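Local coordinates for putative NADH-flavin reductase (Streptococcus pneumoniae TIGR4, PDB 4R01), which probably binds NAD(P)H through a Rossmann fold and may use it to reduce flavins, at residues Ile7-Gly11 / Val32-Ser38; Thr52-Leu56 / Phe84-Leu88; His77-Glu82 / Asp133-Leu138; Gly102-Ile106 / Glu203-Leu207; Gly159-Tyr165 / Ser183-Ile189. One frame throughout, in Å; residues are numbered along the deposited sequence.

The five contacts spread over one Rossmann domain. Contact 4 is buried, contact 5 lies at the surface, and contacts 1 to 3 are partly buried. Contacts 2 and 3 share helix 76-88: its C-terminal end packs Phe-84, Leu-87 and Leu-88 round Leu-56, whereas its earlier turns meet helix 125-138 through apolar side chains and a water bridge. Contact 1 joins polar loops around a sulfate ion, and touches contact 2 where Ile-7 CG1 lies 3.5 Å from Phe-84 CZ. Contact 4 sets an arginine against a loop carbonyl, and contact 5 sets an aspartate against loop amides. Leu-135 of contact 3 packs on Arg-204 of contact 4, and Leu-207 of contact 4 packs on Tyr-165 of contact 5.

Contact 1: residues Ile7-Gly11 / Val32-Ser38; sequences IAANG and VRSENKS. With SO4 (sulfate ion), chain C.
This loop-to-loop contact brings together two loops at the ends of neighbouring Rossmann-fold strands, with a sulfate bound between them: one follows strand 3-7 and leads into helix 12-24, the other follows strand 27-32. Residues 8-11 make a type I turn, closed by Gly-11 N to Ala-8 O at 3.2 Å. Ala-8 has left-handed backbone angles (62/53), and Ala-9 and Asn-10 follow near -74/-11 and -84/-18. Val-32 ends its strand (-131/174) and residues 33-38 are irregular loop. In register, the CA atoms of Asn-10 and Lys-37 are 5.8 Å apart. Asn-10, chi1 m, spans the gap with its amide: OD1 accepts from Lys-37 N at 2.8 Å and 174°, while ND2 donates weakly to Glu-35 O at 3.0 Å. Ala-9 CB packs on Val-32 CG1 at 4.0 Å. The sulfate is probably from the crystallisation liquor. Asn-10 N donates to sulfate O1 at 3.1 Å and Arg-33 N to sulfate O4 at 3.3 Å. Anion binding by these two loops is consistent with a dinucleotide phosphate site, perhaps that of an NADP 2'-phosphate as in Rossmann relatives. The Arg-33 side chain (m, t, m) adds a weak bond from NE to sulfate O2 at 3.1 Å.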
# COMPACT_ATOMS: atom_id res chain seq x y z
N ILE A 7 8.72 -31.30 -15.17
CA ILE A 7 8.25 -30.84 -16.47
C ILE A 7 8.73 -29.41 -16.72
O ILE A 7 8.68 -28.58 -15.82
CB ILE A 7 6.70 -30.91 -16.56
CG1 ILE A 7 6.25 -32.33 -16.91
CG2 ILE A 7 6.18 -29.96 -17.62
CD1 ILE A 7 6.39 -33.33 -15.79
N ALA A 8 9.21 -29.16 -17.94
CA ALA A 8 9.77 -27.87 -18.33
C ALA A 8 11.00 -27.52 -17.50
O ALA A 8 11.09 -26.44 -16.92
CB ALA A 8 8.72 -26.76 -18.23
N ALA A 9 11.95 -28.45 -17.45
CA ALA A 9 13.15 -28.28 -16.63
C ALA A 9 14.12 -27.27 -17.22
O ALA A 9 15.09 -26.88 -16.56
CB ALA A 9 13.83 -29.63 -16.44
N ASN A 10 13.88 -26.85 -18.45
CA ASN A 10 14.72 -25.84 -19.09
C ASN A 10 14.31 -24.43 -18.70
O ASN A 10 15.07 -23.47 -18.87
CB ASN A 10 14.70 -25.99 -20.61
CG ASN A 10 15.59 -27.11 -21.08
OD1 ASN A 10 16.61 -27.41 -20.47
ND2 ASN A 10 15.21 -27.75 -22.19
N GLY A 11 13.08 -24.30 -18.20
CA GLY A 11 12.60 -23.02 -17.70
C GLY A 11 13.43 -22.56 -16.53
O GLY A 11 14.13 -23.36 -15.90
N VAL A 32 11.56 -32.33 -21.11
CA VAL A 32 11.78 -31.07 -21.82
C VAL A 32 11.35 -31.14 -23.28
O VAL A 32 11.00 -32.21 -23.79
CB VAL A 32 13.27 -30.66 -21.76
CG1 VAL A 32 13.70 -30.41 -20.33
CG2 VAL A 32 14.13 -31.74 -22.39
N ARG A 33 11.40 -29.99 -23.95
CA ARG A 33 11.00 -29.91 -25.35
C ARG A 33 12.21 -29.75 -26.27
O ARG A 33 12.20 -30.20 -27.41
CB ARG A 33 10.03 -28.74 -25.56
CG ARG A 33 8.71 -28.90 -24.81
CD ARG A 33 7.83 -27.67 -24.97
NE ARG A 33 8.44 -26.47 -24.40
CZ ARG A 33 7.89 -25.26 -24.42
NH1 ARG A 33 6.71 -25.08 -24.99
NH2 ARG A 33 8.52 -24.23 -23.87
N SER A 34 13.26 -29.10 -25.77
CA SER A 34 14.48 -28.92 -26.54
C SER A 34 15.68 -29.50 -25.79
O SER A 34 15.51 -30.30 -24.87
CB SER A 34 14.72 -27.43 -26.84
OG SER A 34 14.83 -26.68 -25.64
N GLU A 35 16.89 -29.09 -26.19
CA GLU A 35 18.10 -29.61 -25.57
C GLU A 35 18.15 -29.29 -24.08
O GLU A 35 17.76 -28.21 -23.65
CB GLU A 35 19.35 -29.05 -26.27
CG GLU A 35 20.64 -29.74 -25.87
CD GLU A 35 21.87 -28.90 -26.14
OE1 GLU A 35 21.71 -27.75 -26.59
OE2 GLU A 35 22.99 -29.40 -25.91
N ASN A 36 18.64 -30.25 -23.29
CA ASN A 36 18.66 -30.10 -21.85
C ASN A 36 19.76 -29.15 -21.38
O ASN A 36 20.94 -29.40 -21.59
CB ASN A 36 18.83 -31.46 -21.18
CG ASN A 36 18.93 -31.36 -19.67
OD1 ASN A 36 19.98 -31.61 -19.08
ND2 ASN A 36 17.83 -30.96 -19.03
N LYS A 37 19.35 -28.06 -20.73
CA LYS A 37 20.29 -27.10 -20.17
C LYS A 37 20.42 -27.30 -18.67
O LYS A 37 21.31 -26.73 -18.03
CB LYS A 37 19.85 -25.67 -20.48
CG LYS A 37 19.50 -25.42 -21.94
CD LYS A 37 20.73 -25.51 -22.84
CE LYS A 37 21.19 -24.13 -23.28
NZ LYS A 37 22.38 -24.21 -24.18
N SER A 38 19.52 -28.10 -18.10
CA SER A 38 19.53 -28.36 -16.66
C SER A 38 20.60 -29.37 -16.28
O SER A 38 21.26 -29.96 -17.14
CB SER A 38 18.16 -28.85 -16.20
OG SER A 38 17.88 -30.15 -16.70
S SO4 C . 11.21 -26.94 -21.64
O1 SO4 C . 11.96 -27.73 -20.67
O2 SO4 C . 9.89 -27.54 -21.82
O3 SO4 C . 11.06 -25.58 -21.15
O4 SO4 C . 11.92 -26.92 -22.92

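Contact 2: residues Thr52-Leu56 / Phe84-Leu88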
# COMPACT_ATOMS: atom_id res chain seq x y z
N THR A 52 2.53 -40.00 -21.57
CA THR A 52 1.67 -41.13 -21.23
C THR A 52 1.90 -41.53 -19.78
O THR A 52 2.81 -41.02 -19.12
CB THR A 52 1.95 -42.34 -22.14
OG1 THR A 52 3.21 -42.92 -21.79
CG2 THR A 52 1.98 -41.92 -23.60
N LYS A 53 1.08 -42.44 -19.27
CA LYS A 53 1.27 -42.95 -17.92
C LYS A 53 2.62 -43.64 -17.79
O LYS A 53 3.29 -43.52 -16.77
CB LYS A 53 0.14 -43.91 -17.53
CG LYS A 53 -1.25 -43.34 -17.71
CD LYS A 53 -2.31 -44.28 -17.16
CE LYS A 53 -3.71 -43.74 -17.44
NZ LYS A 53 -4.76 -44.56 -16.78
N ASP A 54 3.01 -44.35 -18.84
CA ASP A 54 4.29 -45.05 -18.85
C ASP A 54 5.48 -44.09 -18.79
O ASP A 54 6.59 -44.49 -18.44
CB ASP A 54 4.39 -45.95 -20.09
CG ASP A 54 3.50 -47.17 -20.00
OD1 ASP A 54 3.12 -47.55 -18.87
OD2 ASP A 54 3.18 -47.76 -21.06
N ASP A 55 5.24 -42.83 -19.12
CA ASP A 55 6.27 -41.81 -18.98
C ASP A 55 6.40 -41.34 -17.53
O ASP A 55 7.48 -40.95 -17.09
CB ASP A 55 5.97 -40.61 -19.88
CG ASP A 55 6.06 -40.94 -21.35
OD1 ASP A 55 6.89 -41.80 -21.72
OD2 ASP A 55 5.29 -40.35 -22.13
N LEU A 56 5.30 -41.39 -16.78
CA LEU A 56 5.29 -40.85 -15.43
C LEU A 56 5.27 -41.92 -14.34
O LEU A 56 5.24 -41.60 -13.15
CB LEU A 56 4.10 -39.91 -15.24
CG LEU A 56 4.14 -38.64 -16.09
CD1 LEU A 56 3.08 -37.65 -15.61
CD2 LEU A 56 5.52 -38.01 -16.06
N PHE A 84 -2.41 -34.24 -16.54
CA PHE A 84 -1.66 -34.84 -15.45
C PHE A 84 -2.56 -35.66 -14.53
O PHE A 84 -2.16 -36.72 -14.04
CB PHE A 84 -0.93 -33.77 -14.64
CG PHE A 84 0.39 -33.38 -15.23
CD1 PHE A 84 1.42 -34.30 -15.33
CD2 PHE A 84 0.61 -32.09 -15.69
CE1 PHE A 84 2.63 -33.95 -15.87
CE2 PHE A 84 1.82 -31.73 -16.23
CZ PHE A 84 2.84 -32.67 -16.32
N ASN A 85 -3.78 -35.17 -14.31
CA ASN A 85 -4.76 -35.91 -13.53
C ASN A 85 -5.06 -37.27 -14.17
O ASN A 85 -5.09 -38.29 -13.49
CB ASN A 85 -6.05 -35.10 -13.39
CG ASN A 85 -7.10 -35.83 -12.56
OD1 ASN A 85 -6.95 -35.99 -11.35
ND2 ASN A 85 -8.17 -36.25 -13.21
N GLN A 86 -5.25 -37.26 -15.47
CA GLN A 86 -5.48 -38.47 -16.23
C GLN A 86 -4.36 -39.45 -16.09
O GLN A 86 -4.58 -40.62 -16.12
CB GLN A 86 -5.63 -38.16 -17.71
CG GLN A 86 -7.02 -37.76 -18.14
CD GLN A 86 -7.03 -36.85 -19.36
OE1 GLN A 86 -6.02 -36.66 -20.01
NE2 GLN A 86 -8.18 -36.28 -19.65
N LEU A 87 -3.14 -38.96 -15.91
CA LEU A 87 -1.94 -39.79 -15.86
C LEU A 87 -1.60 -40.26 -14.45
O LEU A 87 -1.07 -41.35 -14.27
CB LEU A 87 -0.75 -39.03 -16.44
CG LEU A 87 -0.86 -38.59 -17.91
CD1 LEU A 87 0.43 -37.91 -18.35
CD2 LEU A 87 -1.16 -39.78 -18.79
N LEU A 88 -1.91 -39.44 -13.45
CA LEU A 88 -1.43 -39.68 -12.10
C LEU A 88 -2.50 -40.09 -11.09
O LEU A 88 -2.19 -40.70 -10.07
CB LEU A 88 -0.69 -38.45 -11.58
CG LEU A 88 0.57 -38.05 -12.36
CD1 LEU A 88 1.28 -36.89 -11.67
CD2 LEU A 88 1.51 -39.24 -12.53
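Leu-56 is the main bump of the short helical turn 53-56, and its CD1 methyl enters a three-sided hollow on helix 76-88. The walls, measured from Leu-56 CD1, are Phe-84 CE1 at 3.7 Å and Leu-87 CD1 and Leu-88 CD2, each at 3.8 Å; with their i, i+3, i+4 spacing, one face of the helix makes the cup. The methyl meets the Phe-84 ring at its edge. In return, Leu-87 CD2 fills the notch at the start of the turn, 3.5 Å from Lys-53 N, 3.7 Å from Lys-53 CG and 3.7 Å from Thr-52 C. That start is shaped by a capping box: Thr-52 N donates to Asp-55 OD2 at 2.8 Å, and Asp-55 N reaches Thr-52 OG1 weakly at 3.4 Å. Asp-55 OD2 also forms a salt bridge with Lys-46. The turn packs beside a Rossmann-fold helix whose Phe-84 leans on strand 61-64 through Val-62 and Ser-64. The extended Lys-53 chain passes across the end of the helix, with CE 3.5 Å from Gln-86 O.

Contact 3: residues His77-Glu82 / Asp133-Leu138; sequences HSKSIE and DELDLL
Two alpha-helical segments run side by side, N-to-C directions 22° apart (signed crossing -22°), axes 8.7 Å apart at closest approach, the CA atoms of Ser-78 and Glu-134 4.8 Å apart. Asp-133 comes first, its CB 3.8 Å from Ser-78 OG. Glu-134, extended in t, t, lays CG 3.5 Å from Ile-81 CG1 and brings OE1 to 3.3 Å from His-77 CD2, while His-77 ND1 is bonded to Leu-74 O. Water 1 donates to Glu-134 OE2 at 3.2 Å and to Ser-80 OG at 2.6 Å, bridging the helices. Leu-137 (t, p) then fills the gap between successive turns: its CD2 lies 3.6 Å from Ser-78 O, 4.1 Å from Ile-81 CG2 and 3.3 Å from Glu-82 OE1. Glu-82 OE2 forms a salt bridge with Lys-141. Leu-138 (m, t) ends the segment with CD2 3.7 Å from Ile-81 CG2. These are neighbouring crossover helices of a Rossmann fold, lying on one face of the sheet: Ile-81 rests on Phe-95 and Leu-138 on Val-97, Trp-146 and Phe-148.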
# COMPACT_ATOMS: atom_id res chain seq x y z
N HIS A 77 -2.35 -24.15 -19.28
CA HIS A 77 -2.17 -24.39 -17.86
C HIS A 77 -3.26 -25.31 -17.34
O HIS A 77 -3.00 -26.25 -16.59
CB HIS A 77 -2.16 -23.08 -17.07
CG HIS A 77 -0.85 -22.35 -17.12
ND1 HIS A 77 -0.59 -21.36 -18.04
CD2 HIS A 77 0.26 -22.46 -16.36
CE1 HIS A 77 0.63 -20.90 -17.85
NE2 HIS A 77 1.17 -21.55 -16.84
N SER A 78 -4.50 -25.04 -17.75
CA SER A 78 -5.63 -25.85 -17.33
C SER A 78 -5.59 -27.22 -18.00
O SER A 78 -5.82 -28.24 -17.35
CB SER A 78 -6.95 -25.15 -17.67
OG SER A 78 -7.12 -23.98 -16.88
N LYS A 79 -5.28 -27.23 -19.29
CA LYS A 79 -5.23 -28.49 -20.04
C LYS A 79 -4.15 -29.41 -19.48
O LYS A 79 -4.30 -30.63 -19.50
CB LYS A 79 -4.99 -28.23 -21.52
CG LYS A 79 -5.32 -29.41 -22.41
CD LYS A 79 -4.83 -29.20 -23.84
CE LYS A 79 -5.16 -30.40 -24.72
NZ LYS A 79 -4.32 -30.44 -25.96
N SER A 80 -3.07 -28.82 -18.97
CA SER A 80 -1.98 -29.60 -18.40
C SER A 80 -2.45 -30.32 -17.14
O SER A 80 -2.12 -31.48 -16.92
CB SER A 80 -0.78 -28.70 -18.08
OG SER A 80 -1.07 -27.78 -17.05
N ILE A 81 -3.23 -29.62 -16.32
CA ILE A 81 -3.81 -30.21 -15.11
C ILE A 81 -4.70 -31.40 -15.46
O ILE A 81 -4.58 -32.47 -14.86
CB ILE A 81 -4.64 -29.18 -14.33
CG1 ILE A 81 -3.76 -28.03 -13.86
CG2 ILE A 81 -5.32 -29.85 -13.14
CD1 ILE A 81 -2.60 -28.46 -12.98
N GLU A 82 -5.59 -31.20 -16.42
CA GLU A 82 -6.49 -32.25 -16.87
C GLU A 82 -5.70 -33.45 -17.37
O GLU A 82 -6.07 -34.60 -17.11
CB GLU A 82 -7.41 -31.73 -17.98
CG GLU A 82 -8.78 -32.37 -18.01
CD GLU A 82 -9.69 -31.85 -16.90
OE1 GLU A 82 -9.98 -30.64 -16.90
OE2 GLU A 82 -10.10 -32.66 -16.04
N ASP A 133 -7.34 -20.40 -12.56
CA ASP A 133 -8.18 -21.44 -13.15
C ASP A 133 -7.52 -22.80 -12.96
O ASP A 133 -8.19 -23.80 -12.72
CB ASP A 133 -8.40 -21.18 -14.64
CG ASP A 133 -9.25 -19.95 -14.90
OD1 ASP A 133 -9.57 -19.23 -13.94
OD2 ASP A 133 -9.58 -19.70 -16.08
N GLU A 134 -6.20 -22.80 -13.06
CA GLU A 134 -5.38 -23.99 -12.87
C GLU A 134 -5.59 -24.57 -11.47
O GLU A 134 -5.83 -25.77 -11.32
CB GLU A 134 -3.91 -23.65 -13.09
CG GLU A 134 -2.94 -24.79 -12.91
CD GLU A 134 -1.53 -24.43 -13.37
OE1 GLU A 134 -1.23 -23.22 -13.46
OE2 GLU A 134 -0.74 -25.35 -13.64
N LEU A 135 -5.52 -23.71 -10.46
CA LEU A 135 -5.70 -24.13 -9.08
C LEU A 135 -7.14 -24.57 -8.81
O LEU A 135 -7.37 -25.54 -8.09
CB LEU A 135 -5.30 -23.00 -8.13
CG LEU A 135 -5.64 -23.17 -6.65
CD1 LEU A 135 -4.94 -24.40 -6.07
CD2 LEU A 135 -5.27 -21.92 -5.86
N ASP A 136 -8.10 -23.84 -9.38
CA ASP A 136 -9.52 -24.17 -9.18
C ASP A 136 -9.85 -25.55 -9.73
O ASP A 136 -10.68 -26.27 -9.16
CB ASP A 136 -10.41 -23.11 -9.83
CG ASP A 136 -10.34 -21.76 -9.13
OD1 ASP A 136 -9.90 -21.72 -7.96
OD2 ASP A 136 -10.74 -20.75 -9.75
N LEU A 137 -9.21 -25.92 -10.82
CA LEU A 137 -9.45 -27.22 -11.44
C LEU A 137 -8.87 -28.35 -10.60
O LEU A 137 -9.43 -29.44 -10.53
CB LEU A 137 -8.86 -27.25 -12.86
CG LEU A 137 -9.22 -28.45 -13.73
CD1 LEU A 137 -10.73 -28.61 -13.83
CD2 LEU A 137 -8.61 -28.29 -15.11
N LEU A 138 -7.75 -28.08 -9.93
CA LEU A 138 -7.09 -29.07 -9.09
C LEU A 138 -7.95 -29.48 -7.89
O LEU A 138 -7.95 -30.64 -7.49
CB LEU A 138 -5.74 -28.56 -8.60
CG LEU A 138 -4.54 -28.77 -9.53
CD1 LEU A 138 -3.32 -28.02 -9.02
CD2 LEU A 138 -4.23 -30.26 -9.67
O HOH W 1 0.97 -27.32 -15.47

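Contact 4: residues Gly102-Ile106 / Glu203-Leu207; sequences GSLYI and ERISL
A single arginine bridges the sheet and a loop. Strand 203-209 runs extended through residues 203-207, with the CA-to-CB bonds of Arg-204 and Ser-206 toward the loop and that of Ile-205 away. The loop is irregular over 102-106, its nearest CA pair being Leu-104 and Ser-206 at 8.4 Å. Arg-204 (t, t, p) crosses the gap, and both its terminal nitrogens share one acceptor: NH2 bonds Ser-103 O at 3.0 Å and 142°, NH1 more weakly at 2.9 Å. Its NE is satisfied by a salt bridge with Glu-170, so all three nitrogens have partners. Ser-103 OG, though 2.5 Å from Arg-204 NH1, has too poor an angle to bond it, and Leu-104 N, 3.3 Å from NH1, is a donor facing a donor. Tyr-105 CD2 lies at the guanidinium edge, 3.3 Å from Arg-204 NH2. Leu-104 CD2 covers one guanidinium face, 3.8 Å from Arg-204 CZ, and is 3.9 Å from Ser-206 CB. Ser-206 OG is bonded to Gly-169 O. This is a buried tie within the Rossmann domain: the arginine side chain touches Phe-148 and Ser-150 of strand 145-150 and Leu-135 of helix 125-138, while the loop bonds its backbone to Leu-114 and Leu-115.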
# COMPACT_ATOMS: atom_id res chain seq x y z
N GLY A 102 -1.20 -14.66 -7.52
CA GLY A 102 -2.44 -13.96 -7.77
C GLY A 102 -3.69 -14.61 -7.19
O GLY A 102 -4.70 -13.95 -6.99
N SER A 103 -3.61 -15.91 -6.93
CA SER A 103 -4.77 -16.68 -6.46
C SER A 103 -4.83 -16.76 -4.94
O SER A 103 -5.72 -17.40 -4.39
CB SER A 103 -4.74 -18.09 -7.05
OG SER A 103 -3.63 -18.81 -6.55
N LEU A 104 -3.88 -16.13 -4.27
CA LEU A 104 -3.86 -16.09 -2.81
C LEU A 104 -5.04 -15.27 -2.30
O LEU A 104 -5.37 -14.23 -2.86
CB LEU A 104 -2.54 -15.51 -2.30
CG LEU A 104 -1.31 -16.41 -2.49
CD1 LEU A 104 -0.02 -15.62 -2.30
CD2 LEU A 104 -1.37 -17.59 -1.53
N TYR A 105 -5.67 -15.75 -1.23
CA TYR A 105 -6.76 -15.02 -0.59
C TYR A 105 -6.24 -13.84 0.22
O TYR A 105 -5.17 -13.92 0.82
CB TYR A 105 -7.58 -15.95 0.32
CG TYR A 105 -8.26 -17.08 -0.41
CD1 TYR A 105 -9.51 -16.92 -0.98
CD2 TYR A 105 -7.64 -18.32 -0.54
CE1 TYR A 105 -10.14 -17.95 -1.64
CE2 TYR A 105 -8.27 -19.36 -1.20
CZ TYR A 105 -9.52 -19.17 -1.75
OH TYR A 105 -10.14 -20.21 -2.41
N ILE A 106 -6.99 -12.75 0.23
CA ILE A 106 -6.57 -11.53 0.91
C ILE A 106 -6.68 -11.63 2.43
O ILE A 106 -5.92 -10.97 3.15
CB ILE A 106 -7.39 -10.31 0.43
CG1 ILE A 106 -8.87 -10.52 0.72
CG2 ILE A 106 -7.17 -10.06 -1.05
CD1 ILE A 106 -9.72 -9.33 0.40
N GLU A 203 -3.76 -29.60 -1.20
CA GLU A 203 -3.95 -28.22 -0.75
C GLU A 203 -2.84 -27.33 -1.28
O GLU A 203 -1.86 -27.81 -1.85
CB GLU A 203 -4.01 -28.16 0.78
CG GLU A 203 -2.86 -28.87 1.49
CD GLU A 203 -2.89 -28.65 2.99
OE1 GLU A 203 -2.75 -27.49 3.44
OE2 GLU A 203 -3.06 -29.64 3.73
N ARG A 204 -3.01 -26.02 -1.13
CA ARG A 204 -2.00 -25.08 -1.60
C ARG A 204 -1.18 -24.48 -0.47
O ARG A 204 -1.72 -24.03 0.54
CB ARG A 204 -2.63 -23.94 -2.39
CG ARG A 204 -1.66 -22.77 -2.53
CD ARG A 204 -2.23 -21.59 -3.24
NE ARG A 204 -3.36 -21.00 -2.53
CZ ARG A 204 -4.02 -19.94 -2.98
NH1 ARG A 204 -3.63 -19.38 -4.12
NH2 ARG A 204 -5.04 -19.45 -2.31
N ILE A 205 0.14 -24.46 -0.66
CA ILE A 205 1.03 -23.74 0.22
C ILE A 205 1.61 -22.53 -0.51
O ILE A 205 1.51 -22.43 -1.73
CB ILE A 205 2.18 -24.63 0.72
CG1 ILE A 205 2.96 -25.19 -0.47
CG2 ILE A 205 1.63 -25.76 1.58
CD1 ILE A 205 4.10 -26.09 -0.08
N SER A 206 2.21 -21.62 0.25
CA SER A 206 2.85 -20.45 -0.35
C SER A 206 4.23 -20.21 0.27
O SER A 206 4.46 -20.56 1.43
CB SER A 206 1.97 -19.20 -0.19
OG SER A 206 1.64 -18.99 1.17
N LEU A 207 5.13 -19.62 -0.51
CA LEU A 207 6.50 -19.40 -0.07
C LEU A 207 6.92 -17.94 -0.21
O LEU A 207 6.42 -17.24 -1.09
CB LEU A 207 7.46 -20.30 -0.86
CG LEU A 207 7.25 -21.81 -0.68
CD1 LEU A 207 8.10 -22.59 -1.67
CD2 LEU A 207 7.58 -22.21 0.75

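Contact 5: residues Gly159-Tyr165 / Ser183-Ile189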
# COMPACT_ATOMS: atom_id res chain seq x y z
N GLY A 159 17.33 -13.79 -8.29
CA GLY A 159 17.40 -13.17 -6.99
C GLY A 159 18.39 -13.87 -6.08
O GLY A 159 18.73 -15.04 -6.30
N GLU A 160 18.86 -13.15 -5.07
CA GLU A 160 19.84 -13.68 -4.12
C GLU A 160 19.28 -14.88 -3.36
O GLU A 160 18.15 -14.85 -2.86
CB GLU A 160 20.26 -12.58 -3.15
CG GLU A 160 21.29 -13.01 -2.11
CD GLU A 160 21.72 -11.86 -1.19
OE1 GLU A 160 21.31 -10.71 -1.44
OE2 GLU A 160 22.45 -12.13 -0.22
N LYS A 161 20.08 -15.95 -3.28
CA LYS A 161 19.71 -17.12 -2.49
C LYS A 161 20.00 -16.86 -1.02
O LYS A 161 21.13 -17.04 -0.55
CB LYS A 161 20.48 -18.35 -2.97
CG LYS A 161 20.11 -19.63 -2.24
CD LYS A 161 21.26 -20.62 -2.23
CE LYS A 161 21.31 -21.45 -3.50
NZ LYS A 161 22.68 -21.97 -3.79
N THR A 162 18.98 -16.44 -0.28
CA THR A 162 19.14 -16.10 1.13
C THR A 162 19.20 -17.35 2.00
O THR A 162 19.91 -17.39 3.00
CB THR A 162 18.00 -15.20 1.64
OG1 THR A 162 16.82 -15.98 1.85
CG2 THR A 162 17.71 -14.10 0.63
N GLY A 163 18.43 -18.37 1.63
CA GLY A 163 18.37 -19.60 2.39
C GLY A 163 17.32 -19.57 3.48
O GLY A 163 17.01 -20.59 4.09
N ASN A 164 16.76 -18.39 3.74
CA ASN A 164 15.74 -18.24 4.77
C ASN A 164 14.40 -17.83 4.18
O ASN A 164 14.20 -16.68 3.78
CB ASN A 164 16.18 -17.21 5.82
CG ASN A 164 17.43 -17.64 6.56
OD1 ASN A 164 18.40 -16.89 6.65
ND2 ASN A 164 17.41 -18.86 7.10
N TYR A 165 13.47 -18.77 4.14
CA TYR A 165 12.15 -18.51 3.59
C TYR A 165 11.06 -18.72 4.64
O TYR A 165 11.33 -19.24 5.72
CB TYR A 165 11.88 -19.41 2.37
CG TYR A 165 11.68 -20.87 2.73
CD1 TYR A 165 12.76 -21.72 2.91
CD2 TYR A 165 10.40 -21.39 2.90
CE1 TYR A 165 12.58 -23.05 3.24
CE2 TYR A 165 10.21 -22.71 3.23
CZ TYR A 165 11.30 -23.54 3.40
OH TYR A 165 11.11 -24.86 3.73
N SER A 183 13.26 -15.29 -4.18
CA SER A 183 14.08 -15.66 -5.33
C SER A 183 13.68 -17.05 -5.83
O SER A 183 13.07 -17.82 -5.09
CB SER A 183 15.56 -15.65 -4.97
OG SER A 183 15.85 -16.63 -3.99
N TYR A 184 14.02 -17.35 -7.08
CA TYR A 184 13.77 -18.68 -7.62
C TYR A 184 14.54 -19.72 -6.82
O TYR A 184 14.03 -20.81 -6.56
CB TYR A 184 14.16 -18.75 -9.10
CG TYR A 184 13.08 -18.27 -10.05
CD1 TYR A 184 12.14 -17.32 -9.65
CD2 TYR A 184 13.00 -18.76 -11.35
CE1 TYR A 184 11.16 -16.88 -10.51
CE2 TYR A 184 12.01 -18.33 -12.22
CZ TYR A 184 11.10 -17.39 -11.80
OH TYR A 184 10.11 -16.95 -12.66
N ALA A 185 15.75 -19.37 -6.41
CA ALA A 185 16.59 -20.27 -5.62
C ALA A 185 15.95 -20.62 -4.27
O ALA A 185 15.82 -21.79 -3.93
CB ALA A 185 17.97 -19.65 -5.40
N ASP A 186 15.54 -19.60 -3.51
CA ASP A 186 14.90 -19.83 -2.22
C ASP A 186 13.58 -20.58 -2.37
O ASP A 186 13.23 -21.40 -1.52
CB ASP A 186 14.68 -18.50 -1.49
CG ASP A 186 15.95 -17.95 -0.87
OD1 ASP A 186 16.80 -18.76 -0.44
OD2 ASP A 186 16.10 -16.71 -0.81
N TYR A 187 12.86 -20.31 -3.45
CA TYR A 187 11.60 -20.98 -3.75
C TYR A 187 11.83 -22.47 -3.99
O TYR A 187 11.07 -23.31 -3.50
CB TYR A 187 10.93 -20.34 -4.96
CG TYR A 187 9.66 -21.03 -5.43
CD1 TYR A 187 8.43 -20.68 -4.90
CD2 TYR A 187 9.70 -22.00 -6.42
CE1 TYR A 187 7.27 -21.30 -5.33
CE2 TYR A 187 8.55 -22.63 -6.86
CZ TYR A 187 7.34 -22.27 -6.31
OH TYR A 187 6.19 -22.90 -6.75
N ALA A 188 12.88 -22.79 -4.74
CA ALA A 188 13.23 -24.19 -5.01
C ALA A 188 13.53 -24.92 -3.71
O ALA A 188 13.11 -26.06 -3.52
CB ALA A 188 14.42 -24.27 -5.96
N ILE A 189 14.25 -24.25 -2.82
CA ILE A 189 14.57 -24.81 -1.51
C ILE A 189 13.30 -25.19 -0.75
O ILE A 189 13.19 -26.29 -0.23
CB ILE A 189 15.41 -23.84 -0.66
CG1 ILE A 189 16.77 -23.60 -1.33
CG2 ILE A 189 15.60 -24.38 0.74
CD1 ILE A 189 17.69 -22.69 -0.53
O HOH W 2 17.00 -17.39 -7.61
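The capped N-terminus of helix 184-196 meets an ST turn in the loop that leads to strand 165-168. Ser-183 is the N-cap, its OG accepting from Asp-186 N at 3.0 Å and lying 3.1 Å from Glu-160 O. Thr-162 OG1 closes the ST turn by accepting from Asn-164 N at 3.1 Å. Asp-186 then grips that turn: OD2 accepts from Thr-162 N and Thr-162 OG1, both at 2.9 Å, and OD1 from Gly-163 N at 2.7 Å and 157°. Water 2 adds a bridge, donating to Gly-159 O at 3.2 Å and accepting from Ala-185 N at 2.6 Å. Two glycines fit tight spots: a CB on Gly-159 would fall 2.9 Å from Ser-183 CB, and Gly-163 at phi 88° and psi -10° would press a CB against the carbonyl before it. Apolar flanks finish the fit, with Lys-161 CB 3.7 Å from Ala-185 CB and Tyr-165 CE1 4.1 Å from Ile-189 CG2; Tyr-165 OH is bonded to Asp-193. Within these segments the Asp-186 carboxylate is balanced not by a cation but by NH and OH donors of Thr-162 and Gly-163, which ties the loop to the first turn of the helix.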